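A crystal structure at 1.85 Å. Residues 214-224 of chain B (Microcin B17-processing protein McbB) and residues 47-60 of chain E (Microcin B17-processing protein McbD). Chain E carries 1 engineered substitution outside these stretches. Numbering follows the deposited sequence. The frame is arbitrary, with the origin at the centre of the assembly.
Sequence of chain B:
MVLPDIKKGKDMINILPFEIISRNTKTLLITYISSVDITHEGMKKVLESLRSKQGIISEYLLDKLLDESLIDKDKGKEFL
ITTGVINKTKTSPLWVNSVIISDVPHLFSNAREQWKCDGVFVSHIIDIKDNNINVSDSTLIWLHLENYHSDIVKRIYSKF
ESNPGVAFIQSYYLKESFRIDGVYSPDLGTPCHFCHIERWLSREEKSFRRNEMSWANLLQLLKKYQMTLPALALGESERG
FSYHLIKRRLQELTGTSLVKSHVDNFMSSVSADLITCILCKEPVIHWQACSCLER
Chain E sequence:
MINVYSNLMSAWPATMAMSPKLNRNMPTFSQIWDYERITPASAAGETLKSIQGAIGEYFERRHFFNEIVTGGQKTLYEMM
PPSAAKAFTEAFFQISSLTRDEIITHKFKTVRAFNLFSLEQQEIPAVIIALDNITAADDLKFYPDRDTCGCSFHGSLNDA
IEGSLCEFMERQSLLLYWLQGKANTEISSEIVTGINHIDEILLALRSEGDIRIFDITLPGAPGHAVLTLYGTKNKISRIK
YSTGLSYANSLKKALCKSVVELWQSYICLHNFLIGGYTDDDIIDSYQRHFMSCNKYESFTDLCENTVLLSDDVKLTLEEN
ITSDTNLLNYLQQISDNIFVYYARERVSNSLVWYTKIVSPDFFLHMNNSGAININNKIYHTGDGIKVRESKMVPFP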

# COMPACT_ATOMS: atom_id res chain seq x y z
N SER B 214 5.09 14.27 -12.49
CA SER B 214 4.67 14.43 -13.87
C SER B 214 5.12 15.85 -14.26
O SER B 214 5.51 16.64 -13.38
CB SER B 214 3.17 14.39 -13.96
OG SER B 214 2.66 15.50 -13.25
N TRP B 215 5.02 16.20 -15.54
CA TRP B 215 5.40 17.56 -15.95
C TRP B 215 4.60 18.66 -15.24
O TRP B 215 5.15 19.70 -14.94
CB TRP B 215 5.50 17.74 -17.46
CG TRP B 215 6.88 17.33 -17.88
CD1 TRP B 215 7.27 16.12 -18.38
CD2 TRP B 215 8.07 18.10 -17.71
NE1 TRP B 215 8.63 16.12 -18.59
CE2 TRP B 215 9.14 17.33 -18.17
CE3 TRP B 215 8.31 19.40 -17.23
CZ2 TRP B 215 10.47 17.80 -18.17
CZ3 TRP B 215 9.64 19.87 -17.22
CH2 TRP B 215 10.70 19.06 -17.68
N ALA B 216 3.33 18.41 -14.94
CA ALA B 216 2.54 19.40 -14.20
C ALA B 216 3.17 19.68 -12.83
O ALA B 216 3.28 20.83 -12.41
CB ALA B 216 1.10 18.95 -14.05
N ASN B 217 3.66 18.64 -12.18
CA ASN B 217 4.31 18.82 -10.89
C ASN B 217 5.69 19.45 -10.99
O ASN B 217 6.06 20.28 -10.16
CB ASN B 217 4.36 17.51 -10.15
CG ASN B 217 3.07 17.21 -9.45
OD1 ASN B 217 2.72 17.86 -8.46
ND2 ASN B 217 2.35 16.25 -9.95
N LEU B 218 6.45 19.07 -12.02
CA LEU B 218 7.77 19.65 -12.26
C LEU B 218 7.70 21.16 -12.51
O LEU B 218 8.48 21.92 -11.93
CB LEU B 218 8.49 18.94 -13.41
CG LEU B 218 8.89 17.48 -13.13
CD1 LEU B 218 9.47 16.88 -14.41
CD2 LEU B 218 9.87 17.38 -11.98
N LEU B 219 6.73 21.60 -13.30
CA LEU B 219 6.55 23.03 -13.55
C LEU B 219 6.20 23.80 -12.26
O LEU B 219 6.69 24.90 -12.08
CB LEU B 219 5.53 23.31 -14.63
CG LEU B 219 5.92 22.80 -16.02
CD1 LEU B 219 4.78 23.09 -16.98
CD2 LEU B 219 7.21 23.42 -16.55
N GLN B 220 5.42 23.22 -11.37
CA GLN B 220 5.08 23.85 -10.10
C GLN B 220 6.32 23.98 -9.20
O GLN B 220 6.45 24.95 -8.45
CB GLN B 220 4.01 23.05 -9.36
CG GLN B 220 2.61 23.11 -9.96
CD GLN B 220 1.70 22.07 -9.32
OE1 GLN B 220 1.90 21.67 -8.18
NE2 GLN B 220 0.71 21.62 -10.06
N LEU B 221 7.21 22.98 -9.26
CA LEU B 221 8.46 23.00 -8.49
C LEU B 221 9.44 24.08 -8.90
O LEU B 221 10.40 24.31 -8.17
CB LEU B 221 9.16 21.63 -8.54
CG LEU B 221 8.48 20.57 -7.70
CD1 LEU B 221 9.03 19.18 -8.05
CD2 LEU B 221 8.64 20.85 -6.21
N LEU B 222 9.23 24.73 -10.05
CA LEU B 222 9.98 25.94 -10.43
C LEU B 222 9.71 27.18 -9.58
O LEU B 222 10.59 28.02 -9.45
CB LEU B 222 9.69 26.32 -11.87
CG LEU B 222 10.21 25.34 -12.93
CD1 LEU B 222 9.88 25.87 -14.31
CD2 LEU B 222 11.72 25.12 -12.77
N LYS B 223 8.50 27.31 -9.07
CA LYS B 223 8.11 28.47 -8.28
C LYS B 223 8.72 28.31 -6.89
O LYS B 223 9.08 27.20 -6.48
CB LYS B 223 6.58 28.58 -8.16
CG LYS B 223 5.85 28.74 -9.49
N LYS B 224 8.84 29.43 -6.18
CA LYS B 224 9.25 29.39 -4.78
C LYS B 224 8.35 28.38 -4.06
O LYS B 224 7.13 28.46 -4.19
CB LYS B 224 9.15 30.78 -4.12
CG LYS B 224 9.57 30.79 -2.65
CD LYS B 224 9.78 32.20 -2.09
N THR E 47 19.37 19.35 -3.67
CA THR E 47 18.39 18.58 -4.44
C THR E 47 17.40 19.39 -5.27
O THR E 47 17.29 19.19 -6.50
CB THR E 47 17.61 17.60 -3.53
OG1 THR E 47 18.53 16.67 -2.95
CG2 THR E 47 16.60 16.81 -4.30
N LEU E 48 16.65 20.27 -4.62
CA LEU E 48 15.64 21.06 -5.33
C LEU E 48 16.26 22.03 -6.37
O LEU E 48 15.74 22.12 -7.48
CB LEU E 48 14.73 21.81 -4.36
CG LEU E 48 13.61 22.67 -4.98
CD1 LEU E 48 12.61 21.82 -5.76
CD2 LEU E 48 12.90 23.54 -3.93
N LYS E 49 17.34 22.73 -6.01
CA LYS E 49 18.09 23.57 -6.97
C LYS E 49 18.58 22.75 -8.16
O LYS E 49 18.61 23.26 -9.28
CB LYS E 49 19.27 24.28 -6.31
CG LYS E 49 18.83 25.40 -5.37
CD LYS E 49 19.98 25.96 -4.53
N SER E 50 18.98 21.49 -7.93
CA SER E 50 19.43 20.63 -9.03
C SER E 50 18.27 20.28 -9.99
O SER E 50 18.44 20.28 -11.22
CB SER E 50 20.06 19.36 -8.49
OG SER E 50 20.14 18.34 -9.48
N ILE E 51 17.10 20.02 -9.42
CA ILE E 51 15.90 19.73 -10.17
C ILE E 51 15.47 20.98 -10.94
O ILE E 51 15.18 20.90 -12.12
CB ILE E 51 14.74 19.25 -9.26
CG1 ILE E 51 15.13 17.95 -8.53
CG2 ILE E 51 13.47 19.10 -10.06
CD1 ILE E 51 14.15 17.55 -7.45
N GLN E 52 15.41 22.11 -10.24
CA GLN E 52 15.04 23.39 -10.85
C GLN E 52 16.00 23.80 -11.95
O GLN E 52 15.56 24.29 -12.99
CB GLN E 52 14.93 24.52 -9.82
CG GLN E 52 13.72 24.37 -8.93
CD GLN E 52 13.74 25.28 -7.72
OE1 GLN E 52 14.81 25.66 -7.25
NE2 GLN E 52 12.55 25.62 -7.19
N GLY E 53 17.29 23.59 -11.72
CA GLY E 53 18.34 23.90 -12.65
C GLY E 53 18.28 23.05 -13.91
O GLY E 53 18.51 23.58 -14.99
N ALA E 54 18.03 21.75 -13.78
CA ALA E 54 17.97 20.88 -14.96
C ALA E 54 16.79 21.29 -15.83
O ALA E 54 16.95 21.34 -17.06
CB ALA E 54 17.86 19.43 -14.59
N ILE E 55 15.64 21.56 -15.20
CA ILE E 55 14.44 22.01 -15.93
C ILE E 55 14.73 23.36 -16.65
O ILE E 55 14.40 23.52 -17.80
CB ILE E 55 13.22 22.18 -15.00
CG1 ILE E 55 12.79 20.83 -14.42
CG2 ILE E 55 12.02 22.83 -15.73
CD1 ILE E 55 11.96 20.97 -13.17
N GLY E 56 15.30 24.32 -15.93
CA GLY E 56 15.68 25.61 -16.49
C GLY E 56 16.69 25.54 -17.61
O GLY E 56 16.54 26.21 -18.63
N GLU E 57 17.70 24.70 -17.46
CA GLU E 57 18.70 24.45 -18.50
C GLU E 57 18.04 23.88 -19.76
O GLU E 57 18.34 24.31 -20.88
CB GLU E 57 19.77 23.49 -17.96
CG GLU E 57 20.92 23.15 -18.90
CD GLU E 57 21.83 24.33 -19.17
OE1 GLU E 57 22.16 25.05 -18.22
OE2 GLU E 57 22.19 24.53 -20.35
N TYR E 58 17.12 22.94 -19.57
CA TYR E 58 16.36 22.38 -20.67
C TYR E 58 15.52 23.46 -21.38
O TYR E 58 15.58 23.55 -22.61
CB TYR E 58 15.43 21.25 -20.19
CG TYR E 58 14.55 20.78 -21.29
CD1 TYR E 58 15.06 20.00 -22.30
CD2 TYR E 58 13.21 21.14 -21.35
CE1 TYR E 58 14.27 19.57 -23.35
CE2 TYR E 58 12.41 20.72 -22.42
CZ TYR E 58 12.95 19.95 -23.41
OH TYR E 58 12.18 19.50 -24.44
N PHE E 59 14.73 24.23 -20.64
CA PHE E 59 13.91 25.27 -21.25
C PHE E 59 14.79 26.28 -22.02
O PHE E 59 14.45 26.68 -23.13
CB PHE E 59 13.08 26.04 -20.23
CG PHE E 59 11.70 25.50 -20.01
CD1 PHE E 59 10.62 26.03 -20.72
CD2 PHE E 59 11.44 24.55 -19.03
CE1 PHE E 59 9.32 25.57 -20.50
CE2 PHE E 59 10.14 24.08 -18.79
CZ PHE E 59 9.07 24.61 -19.52
N GLU E 60 15.91 26.67 -21.40
CA GLU E 60 16.84 27.63 -22.01
C GLU E 60 17.39 27.11 -23.34
O GLU E 60 17.27 27.77 -24.35
CB GLU E 60 18.01 27.91 -21.08
CG GLU E 60 19.01 28.90 -21.65
CD GLU E 60 20.38 28.79 -21.01
OE1 GLU E 60 20.43 28.77 -19.77
OE2 GLU E 60 21.40 28.74 -21.75

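The contact between McbB and McbD in this region is predominantly apolar, with one hydrogen bond across it. The short helix that begins at B:Trp215 crosses the longer helix of chain E at an angle of 106° between their N-to-C directions, with an axial approach of 10.7 Å, and the two stretches together bury 485 Å².

E:Ile55 has the largest covered area and lies at the centre of the apolar packing. Its CA-to-CB bond points toward chain B, and it packs against three residues there. Its CD1 lies 4.0 Å from B:Leu218 CB and 3.8 Å from the backbone atom B:Leu218 O; its CG2 is 3.8 Å from B:Leu222 CD2 and 4.1 Å from B:Trp215 CZ3. The last of these contacts is made at the edge of the indole, near the ring plane, so the isoleucine does not pack on the ring face. One helical turn along chain E in each direction, the packing continues: B:Leu218 CD2 approaches E:Ile51 CG2 at 4.4 Å, and B:Leu219 CD2 reaches E:Phe59 CZ at 3.7 Å. Farther toward the start of the chain E stretch, B:Leu221 CD2 lies 4.1 Å from E:Leu48 CD1.

The hydrogen bond runs from E:Gln52 NE2 to B:Leu221 O, at 2.7 Å with an N-H...acceptor angle of 164°, a short and nearly linear geometry. In a regular α-helix this carbonyl would accept from the amide four residues later; here the chain enters a type I turn from B:Gln220 to B:Lys223, and the glutamine amide reaches the oxygen from the partner chain. The backbones come close at this point, with B:Leu222 CA 5.7 Å from E:Gln52 CA.

Within chain B, B:Ser214 OG caps the helix by accepting a weak bond from B:Asn217 N at 3.5 Å.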